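Local coordinates for CYCLIN domain-containing protein (Chaetomium thermophilum, PDB 6Z3U) that is the cyclin H-type subunit of the CDK-activating kinase complex and, with its MAT1 partner, activates the CDK7-type kinase, at the interface of chains A and B. Residues are numbered along the deposited sequence; one frame, centred on the assembly and turned at random. Chains: chain A, CYCLIN domain-containing protein; chain B, Protein kinase domain-containing protein.

The interface of chains A and B. Residues chain A 14-16, 19, 184; chain B 143, 146-147.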
ATOM      1  N   GLN A  14      -7.864   1.032 -12.018  1.00 53.37           N
ATOM      2  CA  GLN A  14      -6.420   1.142 -12.160  1.00 50.98           C
ATOM      3  C   GLN A  14      -5.668   0.330 -11.115  1.00 53.40           C
ATOM      4  O   GLN A  14      -4.435   0.264 -11.170  1.00 53.56           O
ATOM      5  CB  GLN A  14      -5.988   2.606 -12.088  1.00 54.56           C
ATOM      6  CG  GLN A  14      -6.689   3.483 -13.098  1.00 55.70           C
ATOM      7  CD  GLN A  14      -5.885   4.712 -13.440  1.00 58.45           C
ATOM      8  OE1 GLN A  14      -5.672   5.587 -12.601  1.00 70.87           O
ATOM      9  NE2 GLN A  14      -5.426   4.784 -14.683  1.00 79.67           N
ATOM     10  N   SER A  15      -6.373  -0.285 -10.172  1.00 51.39           N
ATOM     11  CA  SER A  15      -5.723  -1.050  -9.122  1.00 50.89           C
ATOM     12  C   SER A  15      -5.253  -2.401  -9.648  1.00 59.09           C
ATOM     13  O   SER A  15      -5.795  -2.945 -10.617  1.00 61.09           O
ATOM     14  CB  SER A  15      -6.680  -1.264  -7.948  1.00 55.74           C
ATOM     15  OG  SER A  15      -7.737  -2.139  -8.308  1.00 49.62           O
ATOM     16  N   SER A  16      -4.234  -2.947  -8.987  1.00 60.41           N
ATOM     17  CA  SER A  16      -3.772  -4.284  -9.335  1.00 48.86           C
ATOM     18  C   SER A  16      -4.857  -5.316  -9.074  1.00 45.09           C
ATOM     19  O   SER A  16      -4.937  -6.328  -9.778  1.00 47.33           O
ATOM     20  CB  SER A  16      -2.507  -4.623  -8.548  1.00 54.03           C
ATOM     21  OG  SER A  16      -2.761  -4.652  -7.155  1.00 60.15           O
ATOM     22  N   GLU A  19      -6.938  -5.252 -12.532  1.00 48.72           N
ATOM     23  CA  GLU A  19      -6.279  -5.648 -13.771  1.00 51.39           C
ATOM     24  C   GLU A  19      -5.650  -7.031 -13.665  1.00 52.12           C
ATOM     25  O   GLU A  19      -5.514  -7.725 -14.679  1.00 61.18           O
ATOM     26  CB  GLU A  19      -5.222  -4.610 -14.156  1.00 67.57           C
ATOM     27  CG  GLU A  19      -3.991  -4.582 -13.253  1.00 74.05           C
ATOM     28  CD  GLU A  19      -2.867  -3.726 -13.817  1.00 77.21           C
ATOM     29  OE1 GLU A  19      -3.131  -2.562 -14.192  1.00 69.26           O
ATOM     30  OE2 GLU A  19      -1.720  -4.219 -13.884  1.00 74.38           O
ATOM     31  N   ASP A 184      -1.177  -4.403  -2.839  1.00 49.99           N
ATOM     32  CA  ASP A 184      -2.273  -3.515  -2.452  1.00 44.70           C
ATOM     33  C   ASP A 184      -3.589  -4.264  -2.632  1.00 56.60           C
ATOM     34  O   ASP A 184      -4.091  -4.406  -3.750  1.00 55.93           O
ATOM     35  CB  ASP A 184      -2.243  -2.225  -3.267  1.00 43.27           C
ATOM     36  CG  ASP A 184      -2.336  -2.466  -4.766  1.00 50.97           C
ATOM     37  OD1 ASP A 184      -1.674  -3.398  -5.270  1.00 60.30           O
ATOM     38  OD2 ASP A 184      -3.071  -1.713  -5.442  1.00 49.46           O
TER
ATOM     39  N   LYS B 143       4.524  -1.898  -2.925  1.00 34.42           N
ATOM     40  CA  LYS B 143       3.099  -1.658  -2.738  1.00 36.31           C
ATOM     41  C   LYS B 143       2.692  -0.271  -3.220  1.00 34.51           C
ATOM     42  O   LYS B 143       1.772  -0.134  -4.034  1.00 38.95           O
ATOM     43  CB  LYS B 143       2.741  -1.834  -1.259  1.00 36.43           C
ATOM     44  CG  LYS B 143       1.294  -1.512  -0.906  1.00 39.98           C
ATOM     45  CD  LYS B 143       1.066  -1.581   0.603  1.00 39.05           C
ATOM     46  CE  LYS B 143      -0.376  -1.260   0.970  1.00 47.75           C
ATOM     47  NZ  LYS B 143      -0.576  -1.184   2.447  1.00 53.08           N
ATOM     48  N   ARG B 146       3.191   1.099  -7.013  1.00 33.41           N
ATOM     49  CA  ARG B 146       2.125   0.613  -7.882  1.00 35.03           C
ATOM     50  C   ARG B 146       0.818   1.344  -7.598  1.00 43.20           C
ATOM     51  O   ARG B 146       0.046   1.635  -8.519  1.00 43.89           O
ATOM     52  CB  ARG B 146       1.947  -0.893  -7.694  1.00 30.98           C
ATOM     53  CG  ARG B 146       0.752  -1.485  -8.428  1.00 30.39           C
ATOM     54  CD  ARG B 146       0.853  -1.261  -9.925  1.00 46.33           C
ATOM     55  NE  ARG B 146      -0.330  -1.736 -10.635  1.00 45.66           N
ATOM     56  CZ  ARG B 146      -1.461  -1.047 -10.748  1.00 45.44           C
ATOM     57  NH1 ARG B 146      -1.575   0.151 -10.189  1.00 48.67           N
ATOM     58  NH2 ARG B 146      -2.483  -1.561 -11.416  1.00 51.17           N
ATOM     59  N   GLU B 147       0.562   1.660  -6.327  1.00 38.53           N
ATOM     60  CA  GLU B 147      -0.683   2.324  -5.958  1.00 36.26           C
ATOM     61  C   GLU B 147      -0.749   3.733  -6.534  1.00 36.45           C
ATOM     62  O   GLU B 147      -1.799   4.161  -7.027  1.00 35.46           O
ATOM     63  CB  GLU B 147      -0.810   2.362  -4.434  1.00 38.16           C
ATOM     64  CG  GLU B 147      -2.139   1.868  -3.886  1.00 36.49           C
ATOM     65  CD  GLU B 147      -2.099   1.661  -2.379  1.00 39.47           C
ATOM     66  OE1 GLU B 147      -2.924   2.272  -1.666  1.00 44.86           O
ATOM     67  OE2 GLU B 147      -1.228   0.902  -1.905  1.00 37.43           O
TER
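Helix 136-148 of the kinase, which corresponds to the αC (PSTAIRE-type) helix of CDKs, points B:Arg146 at the cyclin, towards the loop between helices 7-12 and 16-19. Hydrogen bonding there centres on one backbone oxygen. The guanidinium meets the carbonyl of A:Gln14 end-on with both terminal nitrogens: NH2 lies 2.7 Å from A:Gln14 O, and NH1 is 3.0 Å from A:Gln14 O. That oxygen sits in the guanidinium plane; NH1 approaches it within the carbonyl plane, whereas NH2 stands above that plane. In B:Arg146, CG anti to the backbone N (chi1 173°) and a bend at chi2 (60°) bring the guanidinium to this position.

A salt bridge adds to the grip. A:Glu19, extended beyond CG, meets B:Arg146 tip to tip, OE1 standing 3.0 Å from NH2. The carboxylate is turned 56° from the guanidinium, and no N-H points at OE1, so the attraction is probably mainly electrostatic.

Within the cyclin, A:Ser16 OG donates to A:Asp184 OD1 at 2.5 Å, meeting the carboxylate from above its plane and tying the N-terminal segment to the loop after helix 172-178.

Packing completes the patch. A:Asp184 and B:Glu147 run alongside one another, pointing opposite ways, A:Asp184 CB lying 4.0 Å from B:Glu147 CD. Their like charges probably repel mildly, while nearby B:Arg146 may offset that of A:Asp184.

An alanine in place of B:Arg146 would remove both bonds to A:Gln14 and the salt bridge, and would probably loosen the N-terminal segment's hold on the kinase helix. The site thus joins the cyclin's N-terminal region to αC, whose placement is central to CDK activation.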